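Local coordinates for periplasmic divalent cation tolerance protein (Xylella fastidiosa, PDB 2NUH) that is of unproven function but belongs to the CutA family, whose members are linked to divalent cation tolerance and probably bind copper ions, at residues Thr11-Asp14 / Leu15-Glu19; Thr72-Cys75 / Ala76-Tyr80. One frame throughout, in Å; residues are numbered along the deposited sequence. Where two conformers were deposited one is given.

Contact 1. Residues Thr11-Asp14 / Leu15-Glu19; sequences TCPD and LPSAE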
loop_
_atom_site.group_PDB
_atom_site.type_symbol
_atom_site.label_atom_id
_atom_site.label_comp_id
_atom_site.label_asym_id
_atom_site.label_seq_id
_atom_site.Cartn_x
_atom_site.Cartn_y
_atom_site.Cartn_z
ATOM N N THR A 11 -2.440 -3.785 4.531
ATOM C CA THR A 11 -1.721 -4.381 5.637
ATOM C C THR A 11 -1.186 -5.707 5.183
ATOM O O THR A 11 -1.725 -6.307 4.251
ATOM C CB THR A 11 -2.604 -4.620 6.865
ATOM O OG1 THR A 11 -3.673 -5.500 6.515
ATOM C CG2 THR A 11 -3.174 -3.335 7.385
ATOM N N CYS A 12 -0.125 -6.163 5.821
ATOM C CA CYS A 12 0.363 -7.507 5.554
ATOM C C CYS A 12 0.711 -8.158 6.859
ATOM O O CYS A 12 0.894 -7.485 7.864
ATOM C CB CYS A 12 1.591 -7.568 4.652
ATOM S SG CYS A 12 2.787 -6.326 4.983
ATOM N N PRO A 13 0.792 -9.486 6.852
ATOM C CA PRO A 13 0.938 -10.199 8.109
ATOM C C PRO A 13 2.313 -10.091 8.746
ATOM O O PRO A 13 2.440 -10.306 9.955
ATOM C CB PRO A 13 0.660 -11.648 7.725
ATOM C CG PRO A 13 0.983 -11.732 6.274
ATOM C CD PRO A 13 0.656 -10.389 5.696
ATOM N N ASP A 14 3.344 -9.801 7.961
ATOM C CA ASP A 14 4.670 -9.772 8.555
ATOM C C ASP A 14 5.674 -8.991 7.762
ATOM O O ASP A 14 5.343 -8.416 6.731
ATOM C CB ASP A 14 5.184 -11.192 8.735
ATOM C CG ASP A 14 5.319 -11.942 7.426
ATOM O OD1 ASP A 14 5.250 -11.344 6.322
ATOM O OD2 ASP A 14 5.511 -13.163 7.508
ATOM N N LEU A 15 6.913 -8.985 8.240
ATOM C CA LEU A 15 7.941 -8.181 7.608
ATOM C C LEU A 15 8.335 -8.646 6.203
ATOM O O LEU A 15 8.474 -7.808 5.334
ATOM C CB LEU A 15 9.162 -7.959 8.522
ATOM C CG LEU A 15 8.888 -7.151 9.806
ATOM C CD1 LEU A 15 10.047 -7.277 10.788
ATOM C CD2 LEU A 15 8.557 -5.680 9.550
ATOM N N PRO A 16 8.524 -9.964 5.962
ATOM C CA PRO A 16 8.859 -10.291 4.584
ATOM C C PRO A 16 7.787 -9.882 3.601
ATOM O O PRO A 16 8.108 -9.349 2.551
ATOM C CB PRO A 16 9.015 -11.819 4.604
ATOM C CG PRO A 16 9.356 -12.112 6.009
ATOM C CD PRO A 16 8.537 -11.166 6.811
ATOM N N SER A 17 6.515 -10.099 3.929
ATOM C CA SER A 17 5.494 -9.684 2.979
ATOM C C SER A 17 5.512 -8.182 2.754
ATOM O O SER A 17 5.332 -7.730 1.631
ATOM C CB SER A 17 4.101 -10.168 3.350
ATOM O OG SER A 17 3.781 -9.792 4.652
ATOM N N ALA A 18 5.756 -7.420 3.818
ATOM C CA ALA A 18 5.827 -5.967 3.678
ATOM C C ALA A 18 7.019 -5.595 2.831
ATOM O O ALA A 18 6.933 -4.693 2.007
ATOM C CB ALA A 18 5.902 -5.291 5.058
ATOM N N GLU A 19 8.136 -6.289 3.029
ATOM C CA GLU A 19 9.344 -5.975 2.284
ATOM C C GLU A 19 9.172 -6.355 0.828
ATOM O O GLU A 19 9.573 -5.611 -0.057
ATOM C CB GLU A 19 10.539 -6.701 2.891
ATOM C CG GLU A 19 10.774 -6.299 4.340
ATOM C CD GLU A 19 12.023 -6.899 4.956
ATOM O OE1 GLU A 19 12.209 -6.703 6.182
ATOM O OE2 GLU A 19 12.818 -7.550 4.228
#
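D14 meets S17 at the start of helix 15-27 in an N-cap, placed where strand 5-12 of this CutA fold turns into its first helix. Aspartate suits the position because its short side chain can fold back on the helix that follows. Its CB adjoins the L15 peptide. A chi1 of 62° sets CG between the backbone N and the carbonyl carbon, and there CG comes within 3.4 Å of P16 CD, the two side chains crossing at about a right angle. Both carboxylate oxygens lie near P16 CD, OD1 the closer, and OD1 also meets S17. It accepts from S17 N at 3.0 Å, a bond of 164° at hydrogen that reaches the oxygen nearly along its C-O axis. The negative carboxylate would also be favoured by the partial positive charge of the helix end.

S17 OG is 2.7 Å from the same OD1 and 2.9 Å from D14 O; the hydroxyl could donate to either oxygen. Proline is well placed at P16, since a first-turn residue needs no N-H donor within the helix. On the other flank of the serine, C12 CB approaches S17 OG and P13 CD lies 3.3 Å from that oxygen. Small residues let strand and helix come close: A18 touches I56 of strand 50-63. The regular helical bonding begins at the same alanine, whose N donates to D14 O at 3.1 Å with an angle of 156° at hydrogen.

Contact 2. Residues Thr72-Cys75 / Ala76-Tyr80; sequences TRLC and ALHPY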
loop_
_atom_site.group_PDB
_atom_site.type_symbol
_atom_site.label_atom_id
_atom_site.label_comp_id
_atom_site.label_asym_id
_atom_site.label_seq_id
_atom_site.Cartn_x
_atom_site.Cartn_y
_atom_site.Cartn_z
ATOM N N THR A 72 -3.365 -4.204 -7.907
ATOM C CA THR A 72 -3.437 -5.558 -8.403
ATOM C C THR A 72 -2.104 -6.251 -8.191
ATOM O O THR A 72 -2.069 -7.432 -7.851
ATOM C CB THR A 72 -3.874 -5.628 -9.881
ATOM O OG1 THR A 72 -2.909 -4.982 -10.696
ATOM C CG2 THR A 72 -5.187 -4.926 -10.084
ATOM N N ARG A 73 -0.997 -5.528 -8.352
ATOM C CA ARG A 73 0.296 -6.153 -8.085
ATOM C C ARG A 73 0.452 -6.470 -6.603
ATOM O O ARG A 73 0.963 -7.521 -6.224
ATOM C CB ARG A 73 1.431 -5.254 -8.557
ATOM C CG ARG A 73 2.796 -5.907 -8.517
ATOM C CD ARG A 73 2.884 -7.079 -9.484
ATOM N NE ARG A 73 4.278 -7.484 -9.597
ATOM C CZ ARG A 73 4.729 -8.706 -9.375
ATOM N NH1 ARG A 73 6.034 -8.926 -9.473
ATOM N NH2 ARG A 73 3.894 -9.697 -9.079
ATOM N N LEU A 74 -0.005 -5.557 -5.757
ATOM C CA LEU A 74 -0.064 -5.827 -4.326
ATOM C C LEU A 74 -0.811 -7.135 -4.074
ATOM O O LEU A 74 -0.353 -7.990 -3.315
ATOM C CB LEU A 74 -0.762 -4.655 -3.632
ATOM C CG LEU A 74 -1.290 -4.760 -2.207
ATOM C CD1 LEU A 74 -0.159 -4.648 -1.244
ATOM C CD2 LEU A 74 -2.301 -3.638 -1.964
ATOM N N CYS A 75 -1.953 -7.293 -4.730
ATOM C CA CYS A 75 -2.698 -8.532 -4.563
ATOM C C CYS A 75 -1.900 -9.736 -5.004
ATOM O O CYS A 75 -1.962 -10.778 -4.363
ATOM C CB CYS A 75 -3.985 -8.481 -5.352
ATOM S SG CYS A 75 -5.186 -7.394 -4.650
ATOM N N ALA A 76 -1.175 -9.592 -6.112
ATOM C CA ALA A 76 -0.437 -10.713 -6.671
ATOM C C ALA A 76 0.654 -11.163 -5.713
ATOM O O ALA A 76 1.105 -12.306 -5.758
ATOM C CB ALA A 76 0.166 -10.317 -8.004
ATOM N N LEU A 77 1.086 -10.247 -4.857
ATOM C CA LEU A 77 2.196 -10.517 -3.958
ATOM C C LEU A 77 1.720 -10.811 -2.564
ATOM O O LEU A 77 2.525 -11.061 -1.672
ATOM C CB LEU A 77 3.104 -9.296 -3.887
ATOM C CG LEU A 77 3.768 -8.886 -5.196
ATOM C CD1 LEU A 77 4.373 -7.499 -5.056
ATOM C CD2 LEU A 77 4.810 -9.914 -5.589
ATOM N N HIS A 78 0.418 -10.759 -2.353
ATOM C CA HIS A 78 -0.065 -10.710 -0.992
ATOM C C HIS A 78 -0.340 -12.075 -0.406
ATOM O O HIS A 78 -0.902 -12.925 -1.079
ATOM C CB HIS A 78 -1.335 -9.896 -0.925
ATOM C CG HIS A 78 -1.458 -9.142 0.348
ATOM N ND1 HIS A 78 -1.792 -9.750 1.533
ATOM C CD2 HIS A 78 -1.235 -7.839 0.631
ATOM C CE1 HIS A 78 -1.796 -8.842 2.497
ATOM N NE2 HIS A 78 -1.466 -7.678 1.975
ATOM N N PRO A 79 0.057 -12.296 0.855
ATOM C CA PRO A 79 -0.347 -13.515 1.535
ATOM C C PRO A 79 -1.840 -13.690 1.650
ATOM O O PRO A 79 -2.328 -14.812 1.663
ATOM C CB PRO A 79 0.218 -13.325 2.943
ATOM C CG PRO A 79 1.406 -12.486 2.734
ATOM C CD PRO A 79 1.001 -11.509 1.668
ATOM N N TYR A 80 -2.572 -12.591 1.782
ATOM C CA TYR A 80 -3.997 -12.701 2.002
ATOM C C TYR A 80 -4.743 -12.844 0.698
ATOM O O TYR A 80 -4.397 -12.216 -0.302
ATOM C CB TYR A 80 -4.564 -11.467 2.692
ATOM C CG TYR A 80 -3.965 -11.104 4.026
ATOM C CD1 TYR A 80 -3.261 -12.019 4.796
ATOM C CD2 TYR A 80 -4.134 -9.823 4.519
ATOM C CE1 TYR A 80 -2.731 -11.653 6.018
ATOM C CE2 TYR A 80 -3.615 -9.447 5.737
ATOM C CZ TYR A 80 -2.909 -10.363 6.479
ATOM O OH TYR A 80 -2.393 -9.975 7.690
HETATM O O HOH W 1 -4.373 -11.350 -2.909
#
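The backbone of 72-80 leaves its helix gradually: A76 N still bonds to T72 O, four residues back, but L77 N has a weak bond to R73 O and another to L74 O, and H78 N donates to C75 O at 3.1 Å, from above the carbonyl plane. Around this last turn R73 bends at chi2 (65°), which carries its guanidinium forward to A76 and L77. L77 CD2 lies over one face, 3.6 Å from NH2, while A76 CB sits at the edge. The arginine can thus offer apolar surface to leucine and keep its charge for E28, with which NE forms a salt bridge.

L74 and H78 run side by side, L74 CD1 meeting the ring edge 3.9 Å from H78 CD2; leucine suits this buried place, also touching I21 of helix 15-27. Both ring nitrogens of H78 are used: ND1 accepts from Y80 N at 3.0 Å, almost exactly in the ring plane, and NE2 bonds to T11 O. A water donates to C75 O and, at 2.7 Å, to Y80 O. The i to i+3 bonds of L77 N and H78 N, with P79 following, are typical of a helix C-terminus tightening before a loop, here in the CutA fold.

Overall arrangement
Contact 1 opens helix 15-27 and contact 2 closes helix 67-77, so the two mark opposite kinds of helix end packed beside one another, with centres about 11 Å apart. One join is polar: H78 NE2 lies 2.7 Å from T11 O, probably a hydrogen bond, which ties the loop after the second helix to the end of strand 5-12. Apolar packing adds to it, with P79 CG 3.6 Å from P13 CG and equally far from S17 CB. E55 of strand 50-63 accepts from both T11 OG1 and Y80 OH, a shared partner for the two contacts. A bound imidazole, probably from the crystallisation liquor, lies about 4 Å from the T72 side chain.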